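Pvc2 (Photorhabdus asymbiotica subsp. asymbiotica, PDB 6J0B) probably forms the contractile sheath that surrounds the inner tube of an extracellular, bacteriophage-like injection system, here in its extended state. Local coordinates at residues Ile41-Ala46 and Lys87-Glu92; Ala46-Ser51 and Tyr82-Lys87; Gly60-Glu65 and Ala163-Ile168; Gly124-Phe129 and Val252-Asn257. One frame throughout, in Å; residues are numbered along the deposited sequence.

Contact 1. Residues Ile41-Ala46 and Lys87-Glu92; sequences ISEDNA and KTTSLE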
# COMPACT_ATOMS: atom_id res chain seq x y z
N ILE A 41 16.47 -59.86 45.17
CA ILE A 41 15.18 -60.42 44.81
C ILE A 41 15.09 -61.84 45.34
O ILE A 41 16.10 -62.53 45.51
CB ILE A 41 14.92 -60.37 43.29
CG1 ILE A 41 15.75 -61.39 42.52
CG2 ILE A 41 15.20 -58.98 42.75
CD1 ILE A 41 15.19 -61.67 41.16
N SER A 42 13.87 -62.26 45.66
CA SER A 42 13.62 -63.58 46.21
C SER A 42 13.19 -64.54 45.10
O SER A 42 12.84 -64.12 43.99
CB SER A 42 12.54 -63.51 47.29
OG SER A 42 12.05 -64.80 47.62
N GLU A 43 13.23 -65.83 45.41
CA GLU A 43 12.70 -66.83 44.50
C GLU A 43 11.19 -66.73 44.42
O GLU A 43 10.52 -66.25 45.34
CB GLU A 43 13.07 -68.23 44.96
CG GLU A 43 14.41 -68.76 44.49
CD GLU A 43 14.66 -70.16 45.02
OE1 GLU A 43 15.81 -70.64 44.94
OE2 GLU A 43 13.70 -70.77 45.54
N ASP A 44 10.66 -67.17 43.28
CA ASP A 44 9.25 -67.50 43.07
C ASP A 44 8.31 -66.31 43.22
O ASP A 44 7.13 -66.50 43.54
CB ASP A 44 8.81 -68.65 43.99
CG ASP A 44 9.15 -70.01 43.41
OD1 ASP A 44 8.72 -70.29 42.28
OD2 ASP A 44 9.85 -70.79 44.10
N ASN A 45 8.79 -65.09 43.01
CA ASN A 45 7.88 -63.97 42.77
C ASN A 45 8.55 -62.97 41.84
O ASN A 45 9.75 -62.71 41.95
CB ASN A 45 7.42 -63.28 44.07
CG ASN A 45 8.51 -63.17 45.11
OD1 ASN A 45 9.70 -63.21 44.80
ND2 ASN A 45 8.10 -63.04 46.37
N ALA A 46 7.76 -62.43 40.93
CA ALA A 46 8.21 -61.39 40.02
C ALA A 46 8.08 -60.04 40.69
O ALA A 46 7.05 -59.75 41.32
CB ALA A 46 7.39 -61.41 38.73
N LYS A 87 13.90 -64.60 39.18
CA LYS A 87 15.12 -65.39 39.30
C LYS A 87 15.07 -66.59 38.36
O LYS A 87 14.01 -67.10 38.02
CB LYS A 87 15.32 -65.86 40.74
CG LYS A 87 16.49 -65.16 41.42
CD LYS A 87 16.65 -65.58 42.87
CE LYS A 87 17.78 -64.80 43.52
NZ LYS A 87 17.93 -65.13 44.96
N THR A 88 16.26 -67.03 37.93
CA THR A 88 16.36 -67.90 36.77
C THR A 88 15.98 -69.35 37.05
O THR A 88 15.63 -70.07 36.11
CB THR A 88 17.77 -67.84 36.18
OG1 THR A 88 17.85 -68.65 35.01
CG2 THR A 88 18.81 -68.32 37.19
N THR A 89 16.02 -69.79 38.31
CA THR A 89 15.68 -71.18 38.60
C THR A 89 14.19 -71.37 38.84
O THR A 89 13.66 -72.44 38.55
CB THR A 89 16.47 -71.68 39.81
OG1 THR A 89 16.19 -70.84 40.94
CG2 THR A 89 17.95 -71.65 39.51
N SER A 90 13.52 -70.35 39.37
CA SER A 90 12.07 -70.33 39.46
C SER A 90 11.43 -69.61 38.29
O SER A 90 10.29 -69.16 38.39
CB SER A 90 11.63 -69.67 40.77
OG SER A 90 11.91 -68.29 40.75
N LEU A 91 12.16 -69.49 37.17
CA LEU A 91 11.69 -68.67 36.06
C LEU A 91 10.57 -69.35 35.29
O LEU A 91 9.70 -68.67 34.73
CB LEU A 91 12.87 -68.36 35.14
CG LEU A 91 12.69 -67.47 33.92
CD1 LEU A 91 13.77 -66.40 33.88
CD2 LEU A 91 12.75 -68.30 32.66
N GLU A 92 10.54 -70.68 35.26
CA GLU A 92 9.54 -71.41 34.50
C GLU A 92 8.19 -71.48 35.20
O GLU A 92 7.23 -72.00 34.61
CB GLU A 92 10.03 -72.82 34.19
CG GLU A 92 9.95 -73.80 35.36
CD GLU A 92 11.09 -73.63 36.35
OE1 GLU A 92 10.87 -73.88 37.55
OE2 GLU A 92 12.20 -73.26 35.92

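Contact 2. Residues Ala46-Ser51 and Tyr82-Lys87; sequences AIRINS and YCYLVK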
# COMPACT_ATOMS: atom_id res chain seq x y z
N ALA A 46 7.76 -62.43 40.93
CA ALA A 46 8.21 -61.39 40.02
C ALA A 46 8.08 -60.04 40.69
O ALA A 46 7.05 -59.75 41.32
CB ALA A 46 7.39 -61.41 38.73
N ILE A 47 9.11 -59.21 40.56
CA ILE A 47 9.12 -57.88 41.13
C ILE A 47 8.95 -56.90 39.98
O ILE A 47 9.85 -56.75 39.15
CB ILE A 47 10.40 -57.60 41.93
CG1 ILE A 47 10.45 -58.46 43.20
CG2 ILE A 47 10.49 -56.14 42.31
CD1 ILE A 47 11.24 -59.74 43.07
N ARG A 48 7.78 -56.27 39.90
CA ARG A 48 7.55 -55.31 38.83
C ARG A 48 8.31 -54.03 39.11
O ARG A 48 8.15 -53.42 40.17
CB ARG A 48 6.06 -55.01 38.66
CG ARG A 48 5.83 -53.96 37.59
CD ARG A 48 4.42 -53.41 37.58
NE ARG A 48 3.51 -54.26 36.82
CZ ARG A 48 2.33 -53.86 36.37
NH1 ARG A 48 1.56 -54.69 35.68
NH2 ARG A 48 1.92 -52.62 36.59
N ILE A 49 9.14 -53.62 38.16
CA ILE A 49 9.96 -52.43 38.27
C ILE A 49 9.39 -51.42 37.28
O ILE A 49 9.56 -51.57 36.06
CB ILE A 49 11.43 -52.74 37.99
CG1 ILE A 49 11.98 -53.67 39.06
CG2 ILE A 49 12.23 -51.49 37.95
CD1 ILE A 49 11.91 -53.11 40.46
N ASN A 50 8.71 -50.39 37.79
CA ASN A 50 8.01 -49.46 36.92
C ASN A 50 8.95 -48.49 36.23
O ASN A 50 8.65 -48.01 35.13
CB ASN A 50 6.95 -48.70 37.71
CG ASN A 50 5.75 -49.55 38.06
OD1 ASN A 50 5.15 -50.18 37.19
ND2 ASN A 50 5.40 -49.58 39.34
N SER A 51 10.08 -48.18 36.86
CA SER A 51 10.97 -47.14 36.35
C SER A 51 12.37 -47.39 36.89
O SER A 51 12.58 -48.26 37.73
CB SER A 51 10.48 -45.75 36.75
OG SER A 51 10.33 -45.65 38.15
N TYR A 82 8.00 -50.63 31.90
CA TYR A 82 8.09 -51.42 33.12
C TYR A 82 8.42 -52.87 32.80
O TYR A 82 7.98 -53.42 31.79
CB TYR A 82 6.79 -51.33 33.92
CG TYR A 82 5.57 -51.96 33.29
CD1 TYR A 82 5.15 -53.23 33.67
CD2 TYR A 82 4.82 -51.28 32.35
CE1 TYR A 82 4.04 -53.81 33.10
CE2 TYR A 82 3.70 -51.85 31.78
CZ TYR A 82 3.31 -53.11 32.16
OH TYR A 82 2.20 -53.68 31.60
N CYS A 83 9.21 -53.49 33.67
CA CYS A 83 9.67 -54.85 33.47
C CYS A 83 9.55 -55.64 34.76
O CYS A 83 9.33 -55.07 35.83
CB CYS A 83 11.12 -54.88 32.98
SG CYS A 83 12.31 -54.26 34.18
N TYR A 84 9.69 -56.95 34.65
CA TYR A 84 9.67 -57.84 35.80
C TYR A 84 11.06 -58.43 36.02
O TYR A 84 11.86 -58.53 35.09
CB TYR A 84 8.66 -58.98 35.60
CG TYR A 84 7.22 -58.52 35.57
CD1 TYR A 84 6.62 -58.14 34.38
CD2 TYR A 84 6.46 -58.48 36.73
CE1 TYR A 84 5.31 -57.72 34.35
CE2 TYR A 84 5.15 -58.07 36.71
CZ TYR A 84 4.58 -57.69 35.51
OH TYR A 84 3.27 -57.28 35.49
N LEU A 85 11.34 -58.80 37.26
CA LEU A 85 12.61 -59.40 37.65
C LEU A 85 12.32 -60.75 38.28
O LEU A 85 11.88 -60.82 39.43
CB LEU A 85 13.37 -58.50 38.62
CG LEU A 85 14.40 -57.50 38.09
CD1 LEU A 85 13.76 -56.41 37.26
CD2 LEU A 85 15.17 -56.90 39.25
N VAL A 86 12.56 -61.82 37.54
CA VAL A 86 12.33 -63.18 38.00
C VAL A 86 13.67 -63.89 38.08
O VAL A 86 14.48 -63.79 37.16
CB VAL A 86 11.36 -63.94 37.08
CG1 VAL A 86 11.00 -65.29 37.66
CG2 VAL A 86 10.10 -63.13 36.85
N LYS A 87 13.90 -64.60 39.18
CA LYS A 87 15.12 -65.39 39.30
C LYS A 87 15.07 -66.59 38.36
O LYS A 87 14.01 -67.10 38.02
CB LYS A 87 15.32 -65.86 40.74
CG LYS A 87 16.49 -65.16 41.42
CD LYS A 87 16.65 -65.58 42.87
CE LYS A 87 17.78 -64.80 43.52
NZ LYS A 87 17.93 -65.13 44.96

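Contact 3. Residues Gly60-Glu65 and Ala163-Ile168; sequences GNFNNE and ADWANI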
# COMPACT_ATOMS: atom_id res chain seq x y z
N GLY A 60 20.47 -50.30 46.92
CA GLY A 60 20.91 -49.04 47.51
C GLY A 60 21.76 -48.22 46.56
O GLY A 60 21.45 -47.07 46.26
N ASN A 61 22.85 -48.81 46.08
CA ASN A 61 23.78 -48.13 45.19
C ASN A 61 23.75 -48.78 43.81
O ASN A 61 23.51 -49.98 43.68
CB ASN A 61 25.22 -48.20 45.71
CG ASN A 61 25.39 -47.50 47.04
OD1 ASN A 61 24.65 -46.56 47.36
ND2 ASN A 61 26.37 -47.94 47.81
N PHE A 62 24.00 -47.97 42.79
CA PHE A 62 24.32 -48.52 41.48
C PHE A 62 25.69 -49.18 41.55
O PHE A 62 26.67 -48.57 41.98
CB PHE A 62 24.31 -47.43 40.41
CG PHE A 62 24.71 -47.92 39.05
CD1 PHE A 62 23.85 -48.73 38.32
CD2 PHE A 62 25.94 -47.59 38.51
CE1 PHE A 62 24.22 -49.19 37.07
CE2 PHE A 62 26.31 -48.04 37.26
CZ PHE A 62 25.45 -48.84 36.54
N ASN A 63 25.76 -50.44 41.13
CA ASN A 63 26.98 -51.22 41.20
C ASN A 63 27.51 -51.45 39.79
O ASN A 63 26.79 -51.95 38.92
CB ASN A 63 26.74 -52.55 41.90
CG ASN A 63 28.02 -53.26 42.27
OD1 ASN A 63 29.08 -52.65 42.32
ND2 ASN A 63 27.93 -54.56 42.54
N ASN A 64 28.77 -51.08 39.56
CA ASN A 64 29.38 -51.29 38.26
C ASN A 64 29.67 -52.76 38.00
O ASN A 64 29.70 -53.19 36.84
CB ASN A 64 30.67 -50.47 38.14
CG ASN A 64 30.42 -48.98 38.08
OD1 ASN A 64 29.33 -48.51 38.42
ND2 ASN A 64 31.42 -48.23 37.64
N GLU A 65 29.88 -53.55 39.05
CA GLU A 65 30.31 -54.93 38.89
C GLU A 65 29.15 -55.87 38.62
O GLU A 65 29.37 -56.98 38.11
CB GLU A 65 31.06 -55.39 40.14
CG GLU A 65 32.16 -54.44 40.59
CD GLU A 65 32.46 -54.58 42.07
OE1 GLU A 65 31.61 -55.12 42.80
OE2 GLU A 65 33.56 -54.16 42.49
N ALA A 163 30.41 -49.87 28.00
CA ALA A 163 30.09 -48.48 28.29
C ALA A 163 31.14 -47.92 29.23
O ALA A 163 31.88 -48.66 29.88
CB ALA A 163 28.70 -48.35 28.91
N ASP A 164 31.22 -46.59 29.28
CA ASP A 164 32.19 -45.95 30.16
C ASP A 164 31.75 -45.97 31.61
O ASP A 164 32.60 -45.98 32.51
CB ASP A 164 32.43 -44.51 29.70
CG ASP A 164 31.15 -43.73 29.50
OD1 ASP A 164 30.06 -44.34 29.55
OD2 ASP A 164 31.23 -42.50 29.29
N TRP A 165 30.44 -45.99 31.87
CA TRP A 165 29.96 -46.07 33.25
C TRP A 165 30.02 -47.50 33.77
O TRP A 165 30.27 -47.72 34.96
CB TRP A 165 28.54 -45.52 33.35
CG TRP A 165 27.62 -45.90 32.23
CD1 TRP A 165 27.42 -45.22 31.07
CD2 TRP A 165 26.76 -47.05 32.18
NE1 TRP A 165 26.49 -45.86 30.30
CE2 TRP A 165 26.07 -46.99 30.95
CE3 TRP A 165 26.51 -48.11 33.04
CZ2 TRP A 165 25.15 -47.96 30.57
CZ3 TRP A 165 25.60 -49.07 32.66
CH2 TRP A 165 24.93 -48.99 31.44
N ALA A 166 29.80 -48.48 32.91
CA ALA A 166 29.83 -49.88 33.32
C ALA A 166 31.26 -50.39 33.34
O ALA A 166 32.02 -50.19 32.38
CB ALA A 166 28.99 -50.73 32.38
N ASN A 167 31.64 -51.06 34.43
CA ASN A 167 32.97 -51.65 34.52
C ASN A 167 33.06 -52.91 33.66
O ASN A 167 34.01 -53.08 32.89
CB ASN A 167 33.29 -51.96 35.98
CG ASN A 167 34.76 -52.26 36.20
OD1 ASN A 167 35.62 -51.72 35.50
ND2 ASN A 167 35.05 -53.12 37.16
N ILE A 168 32.08 -53.79 33.80
CA ILE A 168 31.99 -55.02 33.02
C ILE A 168 31.25 -54.77 31.72
O ILE A 168 30.65 -53.70 31.52
CB ILE A 168 31.29 -56.13 33.82
CG1 ILE A 168 29.89 -55.67 34.19
CG2 ILE A 168 32.08 -56.46 35.07
CD1 ILE A 168 29.04 -56.77 34.72

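Contact 4. Residues Gly124-Phe129 and Val252-Asn257; sequences GLFAVF and VRRLFN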
# COMPACT_ATOMS: atom_id res chain seq x y z
N GLY A 124 2.53 -66.46 23.60
CA GLY A 124 3.00 -65.26 22.95
C GLY A 124 4.38 -64.79 23.34
O GLY A 124 4.69 -63.60 23.17
N LEU A 125 5.24 -65.67 23.84
CA LEU A 125 6.54 -65.27 24.35
C LEU A 125 7.58 -65.24 23.24
O LEU A 125 7.76 -66.23 22.52
CB LEU A 125 6.98 -66.21 25.47
CG LEU A 125 6.70 -65.82 26.92
CD1 LEU A 125 7.37 -64.50 27.23
CD2 LEU A 125 5.22 -65.75 27.22
N PHE A 126 8.27 -64.11 23.11
CA PHE A 126 9.45 -63.98 22.27
C PHE A 126 10.65 -63.86 23.19
O PHE A 126 10.57 -63.23 24.25
CB PHE A 126 9.34 -62.75 21.37
CG PHE A 126 10.35 -62.71 20.26
CD1 PHE A 126 10.07 -63.30 19.03
CD2 PHE A 126 11.57 -62.08 20.43
CE1 PHE A 126 10.99 -63.26 18.01
CE2 PHE A 126 12.49 -62.05 19.41
CZ PHE A 126 12.20 -62.64 18.20
N ALA A 127 11.78 -64.45 22.81
CA ALA A 127 12.91 -64.60 23.72
C ALA A 127 14.20 -64.14 23.06
O ALA A 127 14.84 -64.91 22.34
CB ALA A 127 13.05 -66.04 24.19
N VAL A 128 14.62 -62.91 23.34
CA VAL A 128 15.89 -62.40 22.85
C VAL A 128 16.96 -62.70 23.90
O VAL A 128 16.79 -62.39 25.08
CB VAL A 128 15.80 -60.89 22.56
CG1 VAL A 128 14.90 -60.20 23.56
CG2 VAL A 128 17.16 -60.24 22.56
N PHE A 129 18.05 -63.34 23.48
CA PHE A 129 19.19 -63.53 24.37
C PHE A 129 20.48 -63.25 23.62
O PHE A 129 20.47 -62.80 22.47
CB PHE A 129 19.19 -64.92 25.02
CG PHE A 129 18.64 -66.01 24.16
CD1 PHE A 129 17.39 -66.54 24.42
CD2 PHE A 129 19.38 -66.54 23.13
CE1 PHE A 129 16.87 -67.55 23.65
CE2 PHE A 129 18.87 -67.56 22.36
CZ PHE A 129 17.62 -68.07 22.62
N VAL A 252 8.11 -60.03 11.59
CA VAL A 252 6.96 -60.85 11.22
C VAL A 252 6.54 -61.73 12.39
O VAL A 252 5.35 -61.94 12.63
CB VAL A 252 7.28 -61.67 9.96
CG1 VAL A 252 6.07 -62.44 9.49
CG2 VAL A 252 7.79 -60.76 8.87
N ARG A 253 7.51 -62.25 13.14
CA ARG A 253 7.20 -63.09 14.29
C ARG A 253 6.60 -62.28 15.43
O ARG A 253 5.67 -62.73 16.10
CB ARG A 253 8.45 -63.84 14.75
CG ARG A 253 8.27 -64.73 15.96
CD ARG A 253 7.43 -65.96 15.66
NE ARG A 253 6.03 -65.77 16.02
CZ ARG A 253 5.09 -66.70 15.90
NH1 ARG A 253 5.40 -67.89 15.42
NH2 ARG A 253 3.84 -66.44 16.25
N ARG A 254 7.12 -61.07 15.66
CA ARG A 254 6.58 -60.22 16.71
C ARG A 254 5.26 -59.56 16.34
O ARG A 254 4.52 -59.15 17.24
CB ARG A 254 7.59 -59.14 17.10
CG ARG A 254 8.70 -59.64 17.99
CD ARG A 254 9.71 -58.55 18.28
NE ARG A 254 9.08 -57.26 18.54
CZ ARG A 254 8.57 -56.89 19.70
NH1 ARG A 254 8.03 -55.70 19.84
NH2 ARG A 254 8.57 -57.72 20.73
N LEU A 255 4.96 -59.43 15.05
CA LEU A 255 3.64 -58.96 14.66
C LEU A 255 2.58 -60.01 14.96
O LEU A 255 1.53 -59.70 15.52
CB LEU A 255 3.61 -58.60 13.18
CG LEU A 255 2.23 -58.18 12.65
CD1 LEU A 255 1.83 -56.84 13.22
CD2 LEU A 255 2.23 -58.14 11.14
N PHE A 256 2.86 -61.27 14.61
CA PHE A 256 1.92 -62.35 14.86
C PHE A 256 1.75 -62.62 16.35
O PHE A 256 0.66 -63.01 16.77
CB PHE A 256 2.36 -63.61 14.14
CG PHE A 256 1.79 -63.75 12.77
CD1 PHE A 256 0.75 -64.63 12.53
CD2 PHE A 256 2.27 -62.98 11.73
CE1 PHE A 256 0.22 -64.75 11.26
CE2 PHE A 256 1.74 -63.10 10.47
CZ PHE A 256 0.72 -63.98 10.23
N ASN A 257 2.80 -62.41 17.15
CA ASN A 257 2.66 -62.52 18.60
C ASN A 257 1.79 -61.40 19.15
O ASN A 257 1.03 -61.60 20.10
CB ASN A 257 4.03 -62.49 19.26
CG ASN A 257 4.71 -63.83 19.24
OD1 ASN A 257 4.22 -64.78 18.64
ND2 ASN A 257 5.86 -63.91 19.89

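Contact 1. Residues Ile41-Ala46 and Lys87-Glu92
Two carboxylates reach the turn that follows K87, each through one oxygen. D44 brings OD1 to within 3.3 Å of S90 CB, while its OD2 stays farther from that carbon; E43, its chain extended beyond CG, holds OE1 4.0 Å from T89 OG1. The T89 hydroxyl has its hydrogen-bond partner elsewhere, in E36 OE2. E43 OE1 and E36 OE2 are like charges close together, which may raise the pKa of one, partly offset by the nearby K87 ammonium. The firm polar link between the segments is made by backbone and hydroxyl: D44 N donates to S90 OG at 3.0 Å with an N-H...O angle of 152°. S90 OG sits between its own backbone N and carbonyl carbon (chi1 70°), where it can face the D44 amide. This joins the loop between strands 31-34 and 47-49 to the turn leading from strand 83-87 into helix 91-94, close to one edge of the mixed sheet. There I41 and K87 run antiparallel alongside one another, with I41 CD1 3.7 Å from K87 CG. The lysine is extended beyond CG and carries NZ to the backbone: a weak bond to I41 O at 3.2 Å, beside a stronger one to N38 O. Within the loop, S42 OG reaches E43 O at 3.1 Å, in the carbonyl plane and on a lone pair.

Contact 2. Residues Ala46-Ser51 and Tyr82-Lys87
R48 lies between two tyrosines of the neighbouring strand, and its guanidinium meets them in different ways. The setting is an antiparallel pair: strand 47-49, the outermost on this side of the chain's mixed sheet, runs beside strand 83-87, which on its other flank is parallel to strand 31-34. R48 and Y84 run alongside one another in the same direction, their flat groups 74° apart. NH1 donates to Y84 OH at 3.1 Å with that oxygen in the guanidinium plane, and NE adds a weak bond to it, so one phenol oxygen is gripped by two donors. The arginine chain bends at chi3 (-85°), which turns NE toward that hydroxyl. Y82 crosses R48 obliquely instead: its CE1 sits 3.5 Å above the guanidinium plane, offset toward the rim, while R48 NH2 lies over the tyrosine ring. Y82 OH is bonded to D100. Farther along the pair, A46 CB touches both Y84 CD2 and V86 CG2, at 3.7 Å from each.

I49, C83 and L85 turn to the opposite face of the sheet. I49 CG1 meets L85 CD1 at 3.7 Å, and both residues pack on Y55 of helix 52-58. Backbone bonding is uneven: the two bonds between I47 and L85 are weak, while the I49 and C83 pair is well made. C83 N donates to I49 O at 3.1 Å, and I49 N gives C83 O a nearly straight bond of 2.8 Å.

Contact 3. Residues Gly60-Glu65 and Ala163-Ile168
F62 holds CG anti to its backbone N (chi1 177°), which puts CG on the side of W165, and chi2 then sets the turn of the ring; the tryptophan places CG between its own N and carbonyl carbon (chi1 41°), and chi2 (-91°) turns the indole so that its CE3 and CZ3 side meets F62. The two side chains cross at about a right angle. F62 CZ does the touching, 3.7 Å from W165 CE3 with CZ3 just beyond. Both aromatic groups also make a cation-pi contact with R73, so one arginine serves the pair. A163 CB, from two residues earlier in the chain, lies over one face of the indole, 3.5 Å above its plane and toward the rim.

Beside the rings, N64 faces the W165 backbone. Its ND2 comes to 3.0 Å from W165 O, but the angle is too poor for a hydrogen bond and the contact is a polar approach only. N64 CB rests 3.7 Å from N167 CB. I168 then finishes the row: CG1 packs against the N64 carbonyl and CD1 lies 3.4 Å from E65 O, a branched aliphatic chain laid on backbone oxygens. Within the loop E65 N makes a long, weak bond of 3.5 Å to N63 OD1, and N63 N is bonded to D69.

This is a surface meeting of two loops, one linking helix 52-58 to helix 67-77 and the other running from strand 161-163 to helix 172-186. Helix 67-77 backs them both, its V70 touching F62, W165 and A166.

Contact 4. Residues Gly124-Phe129 and Val252-Asn257
The F126 ring carries the tight part of this contact, with two arginines of the helix packed round it by their aliphatic carbons. R254 CG sits over one face, 4.2 Å from the ring centroid and 15° off the normal, a CH-pi contact. R253 CG comes in at the edge, near the ring plane, 3.7 Å from F126 CE1. F126 CG is anti to its backbone N (chi1 -166°), which puts CG on the helix side. The charged ends lead elsewhere: R254 NH1 forms a salt bridge with D184 of helix 172-186, and the guanidinium of R253 makes a cation-pi contact with W247. Y180 and L103 also touch both F126 and R254.

Toward G124, which is partly exposed, the fit is looser. N257 ND2 approaches G124 O at 3.5 Å without a hydrogen bond between them, and stays 4.0 Å from F126 CB. Within the helix, R253 NH2 makes a bent, weak bond of 2.9 Å to N257 OD1.

The segment axes pass 10.5 Å apart with their directions 142° apart. A strand with parallel neighbours on both flanks, 103-106 and 154-157, thus lies against a long helix, the layered helix-on-sheet packing of an alpha/beta fold, here joining the subtilisin-like and C-terminal sequence regions of a phage tail sheath protein.

Overall arrangement
Contacts 1 and 2 form one continuous patch: their centres are about 11 Å apart, they share A46 and K87, and I41 CB packs on I47 CD1 at 3.7 Å. Along the chain, contact 2 is nested within the loop contact 1 closes. Contact 4 reaches the same mixed sheet through strand 126-130, with strands 31-34 and 103-106 separating it from strand 83-87; its centre lies about 19 Å from that of contact 2 and about 6 Å from the chain's centre. Contact 3 stands apart at the surface, about 11 Å from contacts 1 and 2 by nearest atoms and about 30 Å from contact 4 between centres. S51 of contact 2 packs on G316 of a second sheath subunit.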